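Local coordinates for nucleoside phosphorylase, putative (Trypanosoma brucei, PDB 3BJE), which acts as a homodimeric uridine phosphorylase, an enzyme that splits uridine with phosphate into uracil and ribose 1-phosphate, at residues T31-L42 and R68-F78. Numbering follows the deposited sequence.
Sequences TTLHLKCKSDEL and RASRDHREIRF. With R1P (1-O-phosphono-alpha-D-ribofuranose), chain E.
Lys36 lays its aliphatic chain over two side chains of strand 69-73. Its CB sits 3.4 Å from Arg71 NE, over one face of the guanidinium, and its CE lies 4.0 Å from the centroid of the His73 ring in a CH-pi contact. A bend at chi2 (-60°) carries the chain from one to the other and turns NZ back to Leu33 O, 3.1 Å away. Arg71 also forms a salt bridge with Asp29.

Further along, Cys37 reaches over the Phe78 ring. With SG anti to the backbone N (chi1 -176°), Cys37 SG stands 3.9 Å from the centroid of the Phe78 ring, on the face opposite Ser70 CA. Leu35 CD1 packs against Ile76 CG2 nearby. Just before strand 69-73, Arg68 NH1 and NH2 both donate to the backbone carbonyl O of Asp40, which lies in the guanidinium plane, the NH1 to O distance being 2.9 Å. Water 2 links Lys36 N to the carbonyls of Arg71 and Ile76, bridging the loop to the hairpin.

The type II' turn from His73 to Ile76 brings Arg74 to the ribose 1-phosphate. Arg74 NH1 is 3.1 Å from R1P O1P and NH2 bonds O3P, while His34 NE2 meets R1P O5 at 2.7 Å. Glu106 of helix 97-112 holds His34 ND1, and Phe250 of the second subunit packs edge-to-face with the His34 ring. This R1P is also hydrogen-bonded by Arg54 and Glu294 of the second subunit, among others, so loop and hairpin together supply a phosphate-binding arginine and a sugar-binding histidine to an active site shared across the dimer.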
ATOM      1  N   THR A  31     -20.392  -3.315   9.918  1.00 21.39           N
ATOM      2  CA  THR A  31     -18.998  -3.520   9.489  1.00 19.56           C
ATOM      3  C   THR A  31     -18.362  -2.237   8.964  1.00 17.95           C
ATOM      4  O   THR A  31     -19.027  -1.386   8.386  1.00 17.05           O
ATOM      5  CB  THR A  31     -18.843  -4.596   8.383  1.00 21.28           C
ATOM      6  OG1 THR A  31     -19.513  -4.173   7.190  1.00 22.63           O
ATOM      7  CG2 THR A  31     -19.400  -5.927   8.844  1.00 22.98           C
ATOM      8  N   THR A  32     -17.062  -2.128   9.190  1.00 17.90           N
ATOM      9  CA  THR A  32     -16.228  -1.114   8.572  1.00 17.64           C
ATOM     10  C   THR A  32     -16.047  -1.416   7.068  1.00 17.99           C
ATOM     11  O   THR A  32     -16.493  -2.468   6.560  1.00 18.97           O
ATOM     12  CB  THR A  32     -14.885  -0.972   9.321  1.00 16.80           C
ATOM     13  OG1 THR A  32     -14.403  -2.249   9.771  1.00 19.99           O
ATOM     14  CG2 THR A  32     -15.072  -0.076  10.531  1.00 16.75           C
ATOM     15  N   LEU A  33     -15.436  -0.482   6.348  1.00 16.47           N
ATOM     16  CA  LEU A  33     -15.435  -0.499   4.887  1.00 16.43           C
ATOM     17  C   LEU A  33     -14.534  -1.545   4.239  1.00 16.43           C
ATOM     18  O   LEU A  33     -14.916  -2.143   3.226  1.00 17.79           O
ATOM     19  CB  LEU A  33     -15.053   0.877   4.366  1.00 18.77           C
ATOM     20  CG  LEU A  33     -15.169   1.151   2.883  1.00 23.44           C
ATOM     21  CD1 LEU A  33     -16.594   0.866   2.378  1.00 19.56           C
ATOM     22  CD2 LEU A  33     -14.792   2.608   2.619  1.00 22.56           C
ATOM     23  N   HIS A  34     -13.351  -1.748   4.791  1.00 15.73           N
ATOM     24  CA  HIS A  34     -12.363  -2.670   4.208  1.00 17.13           C
ATOM     25  C   HIS A  34     -12.257  -3.953   5.002  1.00 17.32           C
ATOM     26  O   HIS A  34     -12.350  -5.048   4.453  1.00 18.01           O
ATOM     27  CB  HIS A  34     -10.985  -1.988   4.105  1.00 16.77           C
ATOM     28  CG  HIS A  34     -11.000  -0.757   3.254  1.00 15.03           C
ATOM     29  ND1 HIS A  34     -11.286   0.497   3.745  1.00 16.38           N
ATOM     30  CD2 HIS A  34     -10.772  -0.597   1.927  1.00 17.85           C
ATOM     31  CE1 HIS A  34     -11.274   1.370   2.747  1.00 17.34           C
ATOM     32  NE2 HIS A  34     -10.943   0.729   1.638  1.00 17.53           N
ATOM     33  N   LEU A  35     -12.043  -3.799   6.301  1.00 17.99           N
ATOM     34  CA  LEU A  35     -12.098  -4.894   7.260  1.00 18.98           C
ATOM     35  C   LEU A  35     -13.568  -5.165   7.578  1.00 20.90           C
ATOM     36  O   LEU A  35     -14.247  -4.337   8.192  1.00 19.45           O
ATOM     37  CB  LEU A  35     -11.317  -4.514   8.516  1.00 17.86           C
ATOM     38  CG  LEU A  35     -11.450  -5.459   9.702  1.00 18.48           C
ATOM     39  CD1 LEU A  35     -10.842  -6.868   9.412  1.00 18.05           C
ATOM     40  CD2 LEU A  35     -10.832  -4.794  10.930  1.00 20.26           C
ATOM     41  N   LYS A  36     -14.071  -6.305   7.112  1.00 19.73           N
ATOM     42  CA  LYS A  36     -15.493  -6.605   7.204  1.00 20.48           C
ATOM     43  C   LYS A  36     -15.812  -7.365   8.474  1.00 22.06           C
ATOM     44  O   LYS A  36     -16.295  -8.497   8.460  1.00 22.60           O
ATOM     45  CB  LYS A  36     -15.949  -7.352   5.948  1.00 21.11           C
ATOM     46  CG  LYS A  36     -15.838  -6.517   4.682  1.00 23.18           C
ATOM     47  CD  LYS A  36     -16.693  -5.257   4.775  1.00 24.74           C
ATOM     48  CE  LYS A  36     -17.006  -4.671   3.427  1.00 29.65           C
ATOM     49  NZ  LYS A  36     -17.718  -3.365   3.582  1.00 30.19           N
ATOM     50  N   CYS A  37     -15.557  -6.686   9.584  1.00 22.77           N
ATOM     51  CA  CYS A  37     -15.658  -7.246  10.923  1.00 22.10           C
ATOM     52  C   CYS A  37     -16.552  -6.334  11.746  1.00 21.53           C
ATOM     53  O   CYS A  37     -16.567  -5.121  11.531  1.00 22.47           O
ATOM     54  CB  CYS A  37     -14.260  -7.311  11.527  1.00 24.62           C
ATOM     55  SG  CYS A  37     -14.157  -8.073  13.130  1.00 24.44           S
ATOM     56  N   LYS A  38     -17.336  -6.923  12.649  1.00 21.83           N
ATOM     57  CA  LYS A  38     -18.230  -6.156  13.524  1.00 22.51           C
ATOM     58  C   LYS A  38     -17.565  -6.031  14.882  1.00 19.38           C
ATOM     59  O   LYS A  38     -16.687  -6.831  15.206  1.00 18.93           O
ATOM     60  CB  LYS A  38     -19.581  -6.873  13.667  1.00 22.96           C
ATOM     61  CG  LYS A  38     -20.195  -7.294  12.347  1.00 26.83           C
ATOM     62  CD  LYS A  38     -21.631  -7.771  12.522  1.00 29.92           C
ATOM     63  CE  LYS A  38     -22.181  -8.343  11.222  1.00 38.30           C
ATOM     64  NZ  LYS A  38     -21.647  -9.713  10.969  1.00 45.51           N
ATOM     65  N   SER A  39     -17.979  -5.058  15.694  1.00 19.90           N
ATOM     66  CA  SER A  39     -17.319  -4.831  16.994  1.00 19.67           C
ATOM     67  C   SER A  39     -17.201  -6.114  17.821  1.00 19.96           C
ATOM     68  O   SER A  39     -16.144  -6.401  18.390  1.00 21.27           O
ATOM     69  CB  SER A  39     -18.058  -3.789  17.821  1.00 21.99           C
ATOM     70  OG  SER A  39     -17.964  -2.496  17.243  1.00 24.72           O
ATOM     71  N   ASP A  40     -18.287  -6.881  17.886  1.00 20.07           N
ATOM     72  CA  ASP A  40     -18.320  -8.042  18.773  1.00 20.86           C
ATOM     73  C   ASP A  40     -17.578  -9.256  18.221  1.00 19.94           C
ATOM     74  O   ASP A  40     -17.493 -10.281  18.893  1.00 21.66           O
ATOM     75  CB  ASP A  40     -19.754  -8.401  19.223  1.00 24.15           C
ATOM     76  CG  ASP A  40     -20.645  -8.951  18.108  1.00 29.44           C
ATOM     77  OD1 ASP A  40     -20.235  -9.057  16.935  1.00 34.90           O
ATOM     78  OD2 ASP A  40     -21.811  -9.281  18.432  1.00 37.13           O
ATOM     79  N   GLU A  41     -17.049  -9.130  17.007  1.00 17.38           N
ATOM     80  CA  GLU A  41     -16.271 -10.189  16.367  1.00 19.61           C
ATOM     81  C   GLU A  41     -14.768 -10.004  16.449  1.00 20.27           C
ATOM     82  O   GLU A  41     -14.042 -10.871  16.012  1.00 21.31           O
ATOM     83  CB  GLU A  41     -16.632 -10.283  14.894  1.00 19.85           C
ATOM     84  CG  GLU A  41     -18.054 -10.695  14.680  1.00 21.48           C
ATOM     85  CD  GLU A  41     -18.456 -10.708  13.217  1.00 25.10           C
ATOM     86  OE1 GLU A  41     -17.962  -9.862  12.440  1.00 25.52           O
ATOM     87  OE2 GLU A  41     -19.276 -11.578  12.861  1.00 26.37           O
ATOM     88  N   LEU A  42     -14.315  -8.872  16.985  1.00 16.50           N
ATOM     89  CA  LEU A  42     -12.902  -8.520  16.989  1.00 17.29           C
ATOM     90  C   LEU A  42     -12.346  -8.638  18.408  1.00 18.66           C
ATOM     91  O   LEU A  42     -12.870  -8.011  19.327  1.00 19.09           O
ATOM     92  CB  LEU A  42     -12.744  -7.086  16.489  1.00 18.40           C
ATOM     93  CG  LEU A  42     -11.322  -6.518  16.448  1.00 19.27           C
ATOM     94  CD1 LEU A  42     -10.477  -7.341  15.499  1.00 17.29           C
ATOM     95  CD2 LEU A  42     -11.397  -5.045  16.027  1.00 21.02           C
ATOM     96  N   ARG A  68     -15.050 -18.374  15.780  1.00 21.74           N
ATOM     97  CA  ARG A  68     -16.447 -17.955  15.980  1.00 22.80           C
ATOM     98  C   ARG A  68     -16.907 -16.878  15.003  1.00 23.84           C
ATOM     99  O   ARG A  68     -18.100 -16.600  14.916  1.00 24.82           O
ATOM    100  CB  ARG A  68     -16.654 -17.459  17.419  1.00 22.38           C
ATOM    101  CG  ARG A  68     -15.907 -16.167  17.759  1.00 23.30           C
ATOM    102  CD  ARG A  68     -16.101 -15.781  19.209  1.00 23.18           C
ATOM    103  NE  ARG A  68     -15.444 -14.522  19.563  1.00 24.30           N
ATOM    104  CZ  ARG A  68     -15.958 -13.318  19.339  1.00 20.49           C
ATOM    105  NH1 ARG A  68     -17.143 -13.198  18.757  1.00 23.53           N
ATOM    106  NH2 ARG A  68     -15.284 -12.232  19.709  1.00 24.42           N
ATOM    107  N   ALA A  69     -15.968 -16.281  14.279  1.00 22.98           N
ATOM    108  CA  ALA A  69     -16.247 -15.202  13.333  1.00 20.59           C
ATOM    109  C   ALA A  69     -15.119 -15.161  12.324  1.00 23.30           C
ATOM    110  O   ALA A  69     -13.967 -15.337  12.680  1.00 21.97           O
ATOM    111  CB  ALA A  69     -16.353 -13.871  14.058  1.00 23.75           C
ATOM    112  N   SER A  70     -15.463 -14.970  11.060  1.00 22.93           N
ATOM    113  CA  SER A  70     -14.479 -14.819  10.002  1.00 22.24           C
ATOM    114  C   SER A  70     -15.144 -14.300   8.746  1.00 21.27           C
ATOM    115  O   SER A  70     -16.315 -14.626   8.458  1.00 21.98           O
ATOM    116  CB  SER A  70     -13.804 -16.148   9.689  1.00 23.80           C
ATOM    117  OG  SER A  70     -14.752 -17.104   9.255  1.00 28.01           O
ATOM    118  N   ARG A  71     -14.404 -13.482   8.004  1.00 21.49           N
ATOM    119  CA  ARG A  71     -14.902 -12.941   6.749  1.00 23.24           C
ATOM    120  C   ARG A  71     -13.740 -12.464   5.899  1.00 24.71           C
ATOM    121  O   ARG A  71     -12.720 -12.043   6.428  1.00 23.06           O
ATOM    122  CB  ARG A  71     -15.901 -11.807   6.998  1.00 22.21           C
ATOM    123  CG  ARG A  71     -16.606 -11.351   5.735  1.00 25.15           C
ATOM    124  CD  ARG A  71     -17.818 -10.481   6.011  1.00 26.91           C
ATOM    125  NE  ARG A  71     -18.145  -9.684   4.824  1.00 30.80           N
ATOM    126  CZ  ARG A  71     -19.082  -8.734   4.776  1.00 32.40           C
ATOM    127  NH1 ARG A  71     -19.806  -8.439   5.848  1.00 32.41           N
ATOM    128  NH2 ARG A  71     -19.286  -8.058   3.647  1.00 31.63           N
ATOM    129  N   ASP A  72     -13.911 -12.534   4.578  1.00 28.17           N
ATOM    130  CA  ASP A  72     -12.888 -12.158   3.607  1.00 30.45           C
ATOM    131  C   ASP A  72     -13.399 -11.029   2.707  1.00 29.49           C
ATOM    132  O   ASP A  72     -14.574 -11.043   2.320  1.00 33.70           O
ATOM    133  CB  ASP A  72     -12.541 -13.364   2.734  1.00 33.09           C
ATOM    134  CG  ASP A  72     -12.035 -14.554   3.531  1.00 36.66           C
ATOM    135  OD1 ASP A  72     -11.843 -14.452   4.766  1.00 40.78           O
ATOM    136  OD2 ASP A  72     -11.806 -15.610   2.912  1.00 45.41           O
ATOM    137  N   HIS A  73     -12.531 -10.075   2.368  1.00 28.34           N
ATOM    138  CA  HIS A  73     -12.862  -8.963   1.461  1.00 27.86           C
ATOM    139  C   HIS A  73     -11.605  -8.238   0.968  1.00 27.95           C
ATOM    140  O   HIS A  73     -10.795  -7.851   1.783  1.00 24.51           O
ATOM    141  CB  HIS A  73     -13.748  -7.958   2.203  1.00 27.72           C
ATOM    142  CG  HIS A  73     -14.070  -6.739   1.408  1.00 27.52           C
ATOM    143  ND1 HIS A  73     -14.829  -6.784   0.258  1.00 28.57           N
ATOM    144  CD2 HIS A  73     -13.732  -5.442   1.584  1.00 29.31           C
ATOM    145  CE1 HIS A  73     -14.947  -5.566  -0.236  1.00 29.58           C
ATOM    146  NE2 HIS A  73     -14.290  -4.733   0.549  1.00 29.93           N
ATOM    147  N   ARG A  74     -11.462  -8.002  -0.351  1.00 30.19           N
ATOM    148  CA  ARG A  74     -10.232  -7.436  -0.913  1.00 27.70           C
ATOM    149  C   ARG A  74      -9.002  -8.216  -0.349  1.00 26.49           C
ATOM    150  O   ARG A  74      -9.049  -9.438  -0.222  1.00 23.58           O
ATOM    151  CB  ARG A  74     -10.134  -5.935  -0.612  1.00 28.33           C
ATOM    152  CG  ARG A  74     -10.975  -5.021  -1.484  1.00 23.95           C
ATOM    153  CD  ARG A  74     -10.973  -3.605  -0.856  1.00 28.84           C
ATOM    154  NE  ARG A  74     -11.694  -2.594  -1.636  1.00 29.93           N
ATOM    155  CZ  ARG A  74     -11.218  -2.018  -2.735  1.00 31.84           C
ATOM    156  NH1 ARG A  74     -10.034  -2.375  -3.205  1.00 28.67           N
ATOM    157  NH2 ARG A  74     -11.942  -1.093  -3.376  1.00 29.20           N
ATOM    158  N   GLU A  75      -7.915  -7.538   0.010  1.00 29.06           N
ATOM    159  CA  GLU A  75      -6.778  -8.268   0.594  1.00 27.95           C
ATOM    160  C   GLU A  75      -7.010  -8.566   2.104  1.00 23.38           C
ATOM    161  O   GLU A  75      -6.143  -9.133   2.782  1.00 20.93           O
ATOM    162  CB  GLU A  75      -5.439  -7.541   0.313  1.00 24.31           C
ATOM    163  CG  GLU A  75      -5.260  -6.043   0.716  1.00 30.10           C
ATOM    164  CD  GLU A  75      -5.275  -5.108  -0.502  1.00 27.46           C
ATOM    165  OE1 GLU A  75      -6.378  -5.171  -1.110  1.00 21.10           O
ATOM    166  OE2 GLU A  75      -4.228  -4.394  -0.872  1.00 18.09           O
ATOM    167  N   ILE A  76      -8.202  -8.235   2.608  1.00 19.96           N
ATOM    168  CA  ILE A  76      -8.425  -8.096   4.051  1.00 17.87           C
ATOM    169  C   ILE A  76      -9.283  -9.254   4.575  1.00 16.72           C
ATOM    170  O   ILE A  76     -10.487  -9.293   4.374  1.00 19.08           O
ATOM    171  CB  ILE A  76      -9.090  -6.737   4.379  1.00 16.27           C
ATOM    172  CG1 ILE A  76      -8.380  -5.577   3.652  1.00 22.04           C
ATOM    173  CG2 ILE A  76      -9.115  -6.490   5.896  1.00 20.35           C
ATOM    174  CD1 ILE A  76      -6.920  -5.478   3.942  1.00 25.81           C
ATOM    175  N   ARG A  77      -8.627 -10.210   5.233  1.00 18.47           N
ATOM    176  CA  ARG A  77      -9.281 -11.393   5.795  1.00 18.84           C
ATOM    177  C   ARG A  77      -9.122 -11.383   7.303  1.00 17.30           C
ATOM    178  O   ARG A  77      -8.101 -10.926   7.805  1.00 18.62           O
ATOM    179  CB  ARG A  77      -8.657 -12.667   5.244  1.00 19.44           C
ATOM    180  CG  ARG A  77      -8.661 -12.792   3.752  1.00 23.73           C
ATOM    181  CD  ARG A  77      -8.097 -14.163   3.360  1.00 31.36           C
ATOM    182  NE  ARG A  77      -8.883 -15.232   3.975  1.00 32.03           N
ATOM    183  CZ  ARG A  77      -8.476 -16.478   4.200  1.00 33.43           C
ATOM    184  NH1 ARG A  77      -7.250 -16.888   3.886  1.00 34.85           N
ATOM    185  NH2 ARG A  77      -9.322 -17.325   4.764  1.00 37.48           N
ATOM    186  N   PHE A  78     -10.111 -11.889   8.030  1.00 18.09           N
ATOM    187  CA  PHE A  78      -9.948 -12.094   9.463  1.00 17.50           C
ATOM    188  C   PHE A  78     -10.557 -13.409   9.923  1.00 17.64           C
ATOM    189  O   PHE A  78     -11.440 -13.996   9.279  1.00 18.39           O
ATOM    190  CB  PHE A  78     -10.511 -10.923  10.283  1.00 19.24           C
ATOM    191  CG  PHE A  78     -11.958 -11.071  10.643  1.00 20.73           C
ATOM    192  CD1 PHE A  78     -12.334 -11.635  11.849  1.00 21.63           C
ATOM    193  CD2 PHE A  78     -12.952 -10.639   9.761  1.00 23.60           C
ATOM    194  CE1 PHE A  78     -13.654 -11.785  12.175  1.00 21.89           C
ATOM    195  CE2 PHE A  78     -14.287 -10.788  10.084  1.00 25.17           C
ATOM    196  CZ  PHE A  78     -14.640 -11.366  11.283  1.00 19.86           C
TER
HETATM  197  C5  R1P E 401      -9.719   2.241  -1.247  1.00 24.50           C
HETATM  198  O5  R1P E 401     -11.007   1.738  -0.882  1.00 21.81           O
HETATM  199  C4  R1P E 401      -9.318   1.663  -2.600  1.00 22.41           C
HETATM  200  O4  R1P E 401     -10.298   1.948  -3.614  1.00 28.83           O
HETATM  201  C1  R1P E 401      -9.766   2.743  -4.677  1.00 27.35           C
HETATM  202  C2  R1P E 401      -8.532   3.375  -4.021  1.00 24.34           C
HETATM  203  O2  R1P E 401      -7.578   3.916  -4.956  1.00 19.22           O
HETATM  204  C3  R1P E 401      -8.016   2.252  -3.121  1.00 19.04           C
HETATM  205  O3  R1P E 401      -7.303   1.244  -3.852  1.00 20.21           O
HETATM  206  O1  R1P E 401      -9.539   1.991  -5.918  1.00 24.76           O
HETATM  207  P   R1P E 401      -9.982   0.467  -6.267  1.00 24.36           P
HETATM  208  O1P R1P E 401      -9.112  -0.285  -5.231  1.00 25.38           O
HETATM  209  O2P R1P E 401      -9.533   0.205  -7.696  1.00 22.98           O
HETATM  210  O3P R1P E 401     -11.462   0.437  -6.054  1.00 31.55           O
HETATM  211  O   HOH W   1     -13.926  -1.980   0.422  1.00 42.01           O
HETATM  212  O   HOH W   2     -12.655  -8.821   6.205  1.00 25.83           O
HETATM  213  O   HOH W   3     -20.120 -13.894  14.448  1.00 44.32           O
HETATM  214  O   HOH W   4     -14.922  -9.139  20.813  1.00 36.20           O